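Local coordinates for protein phosphodiesterase (Trypanosoma brucei brucei, PDB 5H2Q) that is a phosphodiesterase of the HD-domain superfamily with an all-helical fold, holding zinc, magnesium and the ligand LLI, at residues 24-29 against 52-57; 64-69 against 177-182. All blocks are in the same frame, centred on the assembly; numbering follows the deposited sequence. Where two conformers were deposited one is given.

Contact 1: residues 24-29 against 52-57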
ATOM      1  N   VAL A  24     -15.322  16.764  -3.540  1.00 17.01           N
ATOM      2  CA  VAL A  24     -14.785  15.768  -2.630  1.00 16.75           C
ATOM      3  C   VAL A  24     -13.271  15.838  -2.789  1.00 20.50           C
ATOM      4  O   VAL A  24     -12.733  15.473  -3.841  1.00 20.87           O
ATOM      5  CB  VAL A  24     -15.324  14.332  -2.920  1.00 20.34           C
ATOM      6  CG1 VAL A  24     -14.797  13.338  -1.888  1.00 20.31           C
ATOM      7  CG2 VAL A  24     -16.865  14.300  -2.957  1.00 19.31           C
ATOM      8  N   ASP A  25     -12.596  16.321  -1.753  1.00 17.11           N
ATOM      9  CA  ASP A  25     -11.159  16.480  -1.794  1.00 15.93           C
ATOM     10  C   ASP A  25     -10.416  15.148  -1.598  1.00 17.46           C
ATOM     11  O   ASP A  25     -10.313  14.655  -0.472  1.00 17.54           O
ATOM     12  CB  ASP A  25     -10.733  17.537  -0.785  1.00 18.28           C
ATOM     13  CG  ASP A  25      -9.258  17.839  -0.752  1.00 21.27           C
ATOM     14  OD1 ASP A  25      -8.525  17.330  -1.628  1.00 17.88           O
ATOM     15  OD2 ASP A  25      -8.838  18.607   0.139  1.00 26.85           O
ATOM     16  N   VAL A  26      -9.808  14.639  -2.683  1.00 15.26           N
ATOM     17  CA  VAL A  26      -9.073  13.356  -2.637  1.00 14.91           C
ATOM     18  C   VAL A  26      -7.712  13.483  -1.922  1.00 16.11           C
ATOM     19  O   VAL A  26      -7.045  12.474  -1.715  1.00 15.59           O
ATOM     20  CB  VAL A  26      -8.936  12.689  -4.025  1.00 18.05           C
ATOM     21  CG1 VAL A  26     -10.315  12.373  -4.612  1.00 17.98           C
ATOM     22  CG2 VAL A  26      -8.089  13.534  -4.984  1.00 18.01           C
ATOM     23  N   THR A  27      -7.298  14.706  -1.574  1.00 14.31           N
ATOM     24  CA  THR A  27      -6.008  14.917  -0.895  1.00 13.74           C
ATOM     25  C   THR A  27      -6.134  14.983   0.640  1.00 18.83           C
ATOM     26  O   THR A  27      -5.125  15.126   1.318  1.00 18.84           O
ATOM     27  CB  THR A  27      -5.318  16.206  -1.400  1.00 16.16           C
ATOM     28  OG1 THR A  27      -5.992  17.347  -0.867  1.00 20.36           O
ATOM     29  CG2 THR A  27      -5.195  16.289  -2.927  1.00 15.72           C
ATOM     30  N   ASP A  28      -7.351  14.960   1.171  1.00 19.29           N
ATOM     31  CA  ASP A  28      -7.600  15.100   2.612  1.00 19.19           C
ATOM     32  C   ASP A  28      -7.285  13.858   3.453  1.00 21.86           C
ATOM     33  O   ASP A  28      -7.554  12.741   3.012  1.00 19.18           O
ATOM     34  CB  ASP A  28      -9.058  15.544   2.839  1.00 22.41           C
ATOM     35  CG  ASP A  28      -9.243  16.253   4.166  1.00 36.46           C
ATOM     36  OD1 ASP A  28      -9.037  17.494   4.211  1.00 42.21           O
ATOM     37  OD2 ASP A  28      -9.447  15.560   5.185  1.00 30.39           O
ATOM     38  N   ILE A  29      -6.780  14.047   4.705  1.00 18.27           N
ATOM     39  CA  ILE A  29      -6.550  12.903   5.584  1.00 19.28           C
ATOM     40  C   ILE A  29      -7.862  12.182   5.919  1.00 23.80           C
ATOM     41  O   ILE A  29      -7.815  10.983   6.188  1.00 25.23           O
ATOM     42  CB  ILE A  29      -5.703  13.200   6.852  1.00 23.19           C
ATOM     43  CG1 ILE A  29      -6.486  14.027   7.910  1.00 23.67           C
ATOM     44  CG2 ILE A  29      -4.349  13.846   6.484  1.00 23.43           C
ATOM     45  CD1 ILE A  29      -5.790  14.081   9.299  1.00 30.32           C
ATOM     46  N   TYR A  52      -5.821   8.487 -10.621  1.00 12.58           N
ATOM     47  CA  TYR A  52      -5.501   9.283 -11.815  1.00 12.06           C
ATOM     48  C   TYR A  52      -5.539  10.782 -11.515  1.00 14.93           C
ATOM     49  O   TYR A  52      -4.557  11.466 -11.771  1.00 13.18           O
ATOM     50  CB  TYR A  52      -6.485   8.911 -12.939  1.00 12.73           C
ATOM     51  CG  TYR A  52      -6.262   9.623 -14.256  1.00 13.11           C
ATOM     52  CD1 TYR A  52      -5.109   9.398 -15.005  1.00 14.06           C
ATOM     53  CD2 TYR A  52      -7.264  10.409 -14.822  1.00 15.46           C
ATOM     54  CE1 TYR A  52      -4.909  10.026 -16.231  1.00 15.74           C
ATOM     55  CE2 TYR A  52      -7.074  11.048 -16.046  1.00 16.46           C
ATOM     56  CZ  TYR A  52      -5.903  10.837 -16.755  1.00 20.11           C
ATOM     57  OH  TYR A  52      -5.707  11.469 -17.956  1.00 22.65           O
ATOM     58  N   ARG A  53      -6.653  11.275 -10.943  1.00 12.87           N
ATOM     59  CA  ARG A  53      -6.800  12.688 -10.621  1.00 12.88           C
ATOM     60  C   ARG A  53      -5.888  13.137  -9.503  1.00 16.32           C
ATOM     61  O   ARG A  53      -5.392  14.265  -9.545  1.00 16.40           O
ATOM     62  CB  ARG A  53      -8.270  13.036 -10.347  1.00 12.82           C
ATOM     63  CG  ARG A  53      -9.187  12.836 -11.539  1.00 18.13           C
ATOM     64  CD  ARG A  53      -8.731  13.661 -12.734  1.00 19.23           C
ATOM     65  NE  ARG A  53      -9.497  13.375 -13.948  1.00 27.88           N
ATOM     66  CZ  ARG A  53      -9.314  13.996 -15.111  1.00 48.01           C
ATOM     67  NH1 ARG A  53     -10.065  13.688 -16.160  1.00 38.13           N
ATOM     68  NH2 ARG A  53      -8.384  14.936 -15.232  1.00 32.20           N
ATOM     69  N   LEU A  54      -5.634  12.270  -8.515  1.00 12.69           N
ATOM     70  CA  LEU A  54      -4.702  12.630  -7.441  1.00 13.08           C
ATOM     71  C   LEU A  54      -3.310  12.896  -8.026  1.00 16.77           C
ATOM     72  O   LEU A  54      -2.705  13.933  -7.757  1.00 14.94           O
ATOM     73  CB  LEU A  54      -4.619  11.497  -6.419  1.00 13.65           C
ATOM     74  CG  LEU A  54      -3.694  11.716  -5.228  1.00 18.44           C
ATOM     75  CD1 LEU A  54      -4.249  12.823  -4.281  1.00 18.98           C
ATOM     76  CD2 LEU A  54      -3.491  10.428  -4.483  1.00 16.19           C
ATOM     77  N   LEU A  55      -2.836  11.970  -8.862  1.00 13.12           N
ATOM     78  CA  LEU A  55      -1.507  12.081  -9.453  0.50 12.65           C
ATOM     79  C   LEU A  55      -1.423  13.209 -10.494  1.00 16.20           C
ATOM     80  O   LEU A  55      -0.503  14.015 -10.431  1.00 14.95           O
ATOM     81  CB  LEU A  55      -1.052  10.723  -9.994  0.50 13.03           C
ATOM     82  CG  LEU A  55      -0.442   9.727  -8.974  0.50 18.16           C
ATOM     83  CD1 LEU A  55      -1.251   9.620  -7.672  0.50 18.04           C
ATOM     84  CD2 LEU A  55      -0.265   8.352  -9.591  0.50 20.63           C
ATOM     85  N   LEU A  56      -2.394  13.321 -11.407  1.00 14.34           N
ATOM     86  CA  LEU A  56      -2.304  14.439 -12.380  1.00 15.63           C
ATOM     87  C   LEU A  56      -2.407  15.789 -11.654  1.00 19.27           C
ATOM     88  O   LEU A  56      -1.735  16.753 -12.034  1.00 19.67           O
ATOM     89  CB  LEU A  56      -3.431  14.359 -13.431  1.00 16.71           C
ATOM     90  CG  LEU A  56      -3.257  13.450 -14.616  1.00 22.83           C
ATOM     91  CD1 LEU A  56      -4.345  13.739 -15.649  1.00 23.40           C
ATOM     92  CD2 LEU A  56      -1.867  13.575 -15.269  1.00 22.30           C
ATOM     93  N   GLY A  57      -3.228  15.827 -10.591  1.00 16.02           N
ATOM     94  CA  GLY A  57      -3.476  17.022  -9.798  1.00 17.67           C
ATOM     95  C   GLY A  57      -2.235  17.562  -9.129  1.00 22.84           C
ATOM     96  O   GLY A  57      -2.111  18.775  -8.964  1.00 23.88           O
TER
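Leu54 reaches from helix 43-58 to Val26 and Thr27, which form the middle of a type I beta turn, Asp25 to Asp28, in the loop between helices 10-17 and 33-38 of this all-helical phosphodiesterase fold. One methyl does the touching: CG of Leu54 stands anti to the backbone N (chi1 -180°), which carries CD1 out to the turn. Leu54 CD1 lies 4.0 Å from Val26 CG2, the two side chains running past each other in opposite senses, and 3.8 Å from Thr27 CG2. Leu54 CD1 also packs against the turn's backbone, 3.8 Å from Val26 O, a carbonyl that accepts a hydrogen bond from Gln98 NE2. Tyr101 of helix 90-105 touches both Leu54 and Thr27, and Phe21 and Phe31 touch Val26, so the small apolar contact is buried. The threonine is held by its polar branch. With chi1 at 74°, OG1 turns to Asp25 while CG2 is left to face the leucine. Asp25 OD1 closes an Asx turn by accepting Thr27 N at 2.9 Å from above the carboxylate plane, and it takes Thr27 OG1 on its syn side at 2.6 Å, 19° out of that plane.

Contact 2: residues 64-69 against 177-182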
ATOM      1  N   PHE A  64       7.954  14.564 -14.783  1.00 14.56           N
ATOM      2  CA  PHE A  64       8.843  13.463 -15.130  1.00 14.73           C
ATOM      3  C   PHE A  64       8.549  12.865 -16.508  1.00 18.67           C
ATOM      4  O   PHE A  64       9.055  11.795 -16.821  1.00 19.11           O
ATOM      5  CB  PHE A  64       8.897  12.393 -14.019  1.00 15.47           C
ATOM      6  CG  PHE A  64       9.430  13.046 -12.760  1.00 16.39           C
ATOM      7  CD1 PHE A  64      10.744  13.516 -12.702  1.00 19.04           C
ATOM      8  CD2 PHE A  64       8.591  13.291 -11.675  1.00 16.64           C
ATOM      9  CE1 PHE A  64      11.214  14.190 -11.565  1.00 19.28           C
ATOM     10  CE2 PHE A  64       9.063  13.974 -10.543  1.00 19.34           C
ATOM     11  CZ  PHE A  64      10.364  14.442 -10.512  1.00 18.24           C
ATOM     12  N   GLY A  65       7.861  13.634 -17.345  1.00 16.35           N
ATOM     13  CA  GLY A  65       7.617  13.258 -18.737  1.00 16.99           C
ATOM     14  C   GLY A  65       6.680  12.091 -18.921  1.00 19.16           C
ATOM     15  O   GLY A  65       6.732  11.402 -19.949  1.00 17.40           O
ATOM     16  N   CYS A  66       5.832  11.848 -17.908  1.00 15.52           N
ATOM     17  CA  CYS A  66       4.805  10.817 -17.970  1.00 15.66           C
ATOM     18  C   CYS A  66       3.536  11.491 -18.461  1.00 19.34           C
ATOM     19  O   CYS A  66       2.942  12.300 -17.734  1.00 18.55           O
ATOM     20  CB  CYS A  66       4.592  10.166 -16.603  1.00 15.60           C
ATOM     21  SG  CYS A  66       3.261   8.942 -16.595  1.00 18.04           S
ATOM     22  N   SER A  67       3.132  11.187 -19.710  1.00 15.85           N
ATOM     23  CA  SER A  67       1.937  11.761 -20.315  1.00 15.69           C
ATOM     24  C   SER A  67       0.688  11.300 -19.572  1.00 18.72           C
ATOM     25  O   SER A  67       0.718  10.263 -18.874  1.00 17.62           O
ATOM     26  CB  SER A  67       1.837  11.363 -21.787  1.00 19.16           C
ATOM     27  OG  SER A  67       1.418  10.013 -21.924  1.00 23.30           O
ATOM     28  N   ASP A  68      -0.421  12.049 -19.722  1.00 16.11           N
ATOM     29  CA  ASP A  68      -1.685  11.632 -19.104  1.00 14.57           C
ATOM     30  C   ASP A  68      -2.120  10.265 -19.605  1.00 17.07           C
ATOM     31  O   ASP A  68      -2.546   9.435 -18.807  1.00 15.68           O
ATOM     32  CB  ASP A  68      -2.829  12.618 -19.402  1.00 16.42           C
ATOM     33  CG  ASP A  68      -2.556  14.075 -19.097  1.00 27.87           C
ATOM     34  OD1 ASP A  68      -1.474  14.377 -18.532  1.00 26.35           O
ATOM     35  OD2 ASP A  68      -3.430  14.914 -19.410  1.00 32.99           O
ATOM     36  N   GLU A  69      -1.975  10.002 -20.920  1.00 15.50           N
ATOM     37  CA  GLU A  69      -2.394   8.706 -21.459  1.00 14.43           C
ATOM     38  C   GLU A  69      -1.580   7.550 -20.895  1.00 16.46           C
ATOM     39  O   GLU A  69      -2.153   6.478 -20.650  1.00 17.28           O
ATOM     40  CB  GLU A  69      -2.370   8.706 -23.006  1.00 16.99           C
ATOM     41  CG  GLU A  69      -3.498   9.551 -23.588  1.00 28.07           C
ATOM     42  CD  GLU A  69      -3.598   9.606 -25.105  1.00 44.60           C
ATOM     43  OE1 GLU A  69      -3.742  10.723 -25.652  1.00 40.80           O
ATOM     44  OE2 GLU A  69      -3.593   8.529 -25.739  1.00 36.98           O
ATOM     45  N   SER A 177       2.601   2.003 -21.060  1.00 13.13           N
ATOM     46  CA  SER A 177       2.252   2.060 -19.630  1.00 12.77           C
ATOM     47  C   SER A 177       3.496   2.314 -18.785  1.00 16.28           C
ATOM     48  O   SER A 177       3.458   2.163 -17.553  1.00 16.66           O
ATOM     49  CB  SER A 177       1.520   0.789 -19.197  1.00 19.37           C
ATOM     50  OG  SER A 177       2.199  -0.394 -19.583  1.00 22.61           O
ATOM     51  N   ASP A 178       4.606   2.720 -19.430  1.00 13.79           N
ATOM     52  CA  ASP A 178       5.823   2.952 -18.682  1.00 14.31           C
ATOM     53  C   ASP A 178       5.835   4.356 -18.129  1.00 16.60           C
ATOM     54  O   ASP A 178       6.305   5.301 -18.784  1.00 15.46           O
ATOM     55  CB  ASP A 178       7.087   2.625 -19.491  1.00 16.06           C
ATOM     56  CG  ASP A 178       8.379   2.747 -18.694  1.00 18.85           C
ATOM     57  OD1 ASP A 178       8.304   3.028 -17.459  1.00 16.06           O
ATOM     58  OD2 ASP A 178       9.460   2.503 -19.279  1.00 20.35           O
ATOM     59  N   VAL A 179       5.340   4.489 -16.885  1.00 14.08           N
ATOM     60  CA  VAL A 179       5.319   5.779 -16.202  1.00 12.69           C
ATOM     61  C   VAL A 179       6.700   6.306 -15.929  1.00 13.77           C
ATOM     62  O   VAL A 179       6.808   7.459 -15.547  1.00 14.15           O
ATOM     63  CB  VAL A 179       4.448   5.803 -14.911  1.00 15.43           C
ATOM     64  CG1 VAL A 179       2.965   5.612 -15.259  1.00 14.70           C
ATOM     65  CG2 VAL A 179       4.943   4.785 -13.873  1.00 14.48           C
ATOM     66  N   PHE A 180       7.753   5.467 -16.088  1.00 12.35           N
ATOM     67  CA  PHE A 180       9.142   5.891 -15.888  1.00 12.14           C
ATOM     68  C   PHE A 180       9.833   6.099 -17.256  1.00 18.76           C
ATOM     69  O   PHE A 180      11.046   6.332 -17.320  1.00 18.73           O
ATOM     70  CB  PHE A 180       9.908   4.880 -15.045  1.00 12.99           C
ATOM     71  CG  PHE A 180       9.363   4.687 -13.636  1.00 13.33           C
ATOM     72  CD1 PHE A 180       8.800   5.751 -12.941  1.00 15.48           C
ATOM     73  CD2 PHE A 180       9.370   3.437 -13.036  1.00 13.60           C
ATOM     74  CE1 PHE A 180       8.315   5.587 -11.639  1.00 14.97           C
ATOM     75  CE2 PHE A 180       8.878   3.268 -11.725  1.00 15.76           C
ATOM     76  CZ  PHE A 180       8.342   4.344 -11.046  1.00 13.42           C
ATOM     77  N   GLY A 181       9.037   6.012 -18.323  1.00 18.43           N
ATOM     78  CA  GLY A 181       9.486   6.137 -19.703  1.00 18.53           C
ATOM     79  C   GLY A 181      10.061   7.494 -20.074  1.00 22.44           C
ATOM     80  O   GLY A 181      10.827   7.570 -21.028  1.00 21.65           O
ATOM     81  N   GLY A 182       9.713   8.540 -19.314  1.00 17.81           N
ATOM     82  CA  GLY A 182      10.177   9.918 -19.519  1.00 18.38           C
ATOM     83  C   GLY A 182      11.469  10.251 -18.790  1.00 20.96           C
ATOM     84  O   GLY A 182      12.023  11.342 -18.964  1.00 19.93           O
TER
HETATM   85  O   HOH W   1       8.514   9.107 -16.870  1.00 20.71           O
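Cys66 holds SG anti to its own N (chi1 177°), and Val179 sets CG1 anti to its carbonyl carbon (chi1 -66°); these two choices bring sulfur and methyl together at 3.6 Å, between a Schellman motif and an Asx turn. The Schellman motif ends helix 60-63: Gly65, with positive phi, is its C-prime residue, and the backbone N of Cys66 and Gly65 return to Pro61 O and Gln62 O. The chain then passes through Cys66 to Ser67, the N-cap of helix 68-80. Across from it, in the loop between helices 159-172 and 185-200, Asp178 to Gly181 form a type I beta turn. Within it Asp178 OD1 makes the Asx turn by accepting Phe180 N, two residues on, at 2.9 Å from above the carboxylate plane, while OD2 of the same residue makes a salt bridge with Arg188. Cys66 CB also lies 3.7 Å from Val179 O, so the cysteine meets both side chain and backbone of that residue. Leu71 and Phe74 of helix 68-80, Ile123 and Leu172 border this buried apolar patch. Toward the exposed end, backbone meets backbone: Gly182, which has no side chain, brings its CA 3.5 Å from Phe64 O in a CA-H...O contact and 3.8 Å from Gly65 O. A water bridges the two segments here through three bonds, donating to Phe64 O at 2.7 Å and to Val179 O at 2.7 Å and accepting from Gly182 N at 2.8 Å.

Overall arrangement
Contact 1 is buried and contact 2 only partly so, since the glycines that form one end of contact 2 are exposed. They follow each other along the chain, with centres about 19 Å apart. Helix 43-58 meets the start of helix 68-80 directly: Tyr52 OH and Leu56 CD2 both pack on Asp68, at its CB and OD1, so segments 52-57 and 64-69 touch although the contacts are centred apart. Each sets an Asx turn in a loop against another part of the helical fold, but the chemistry differs. In 24-29 against 52-57, aliphatic methyls do the work; in 64-69 against 177-182, a sulfur-methyl contact is joined by close glycine backbone and a bridging water.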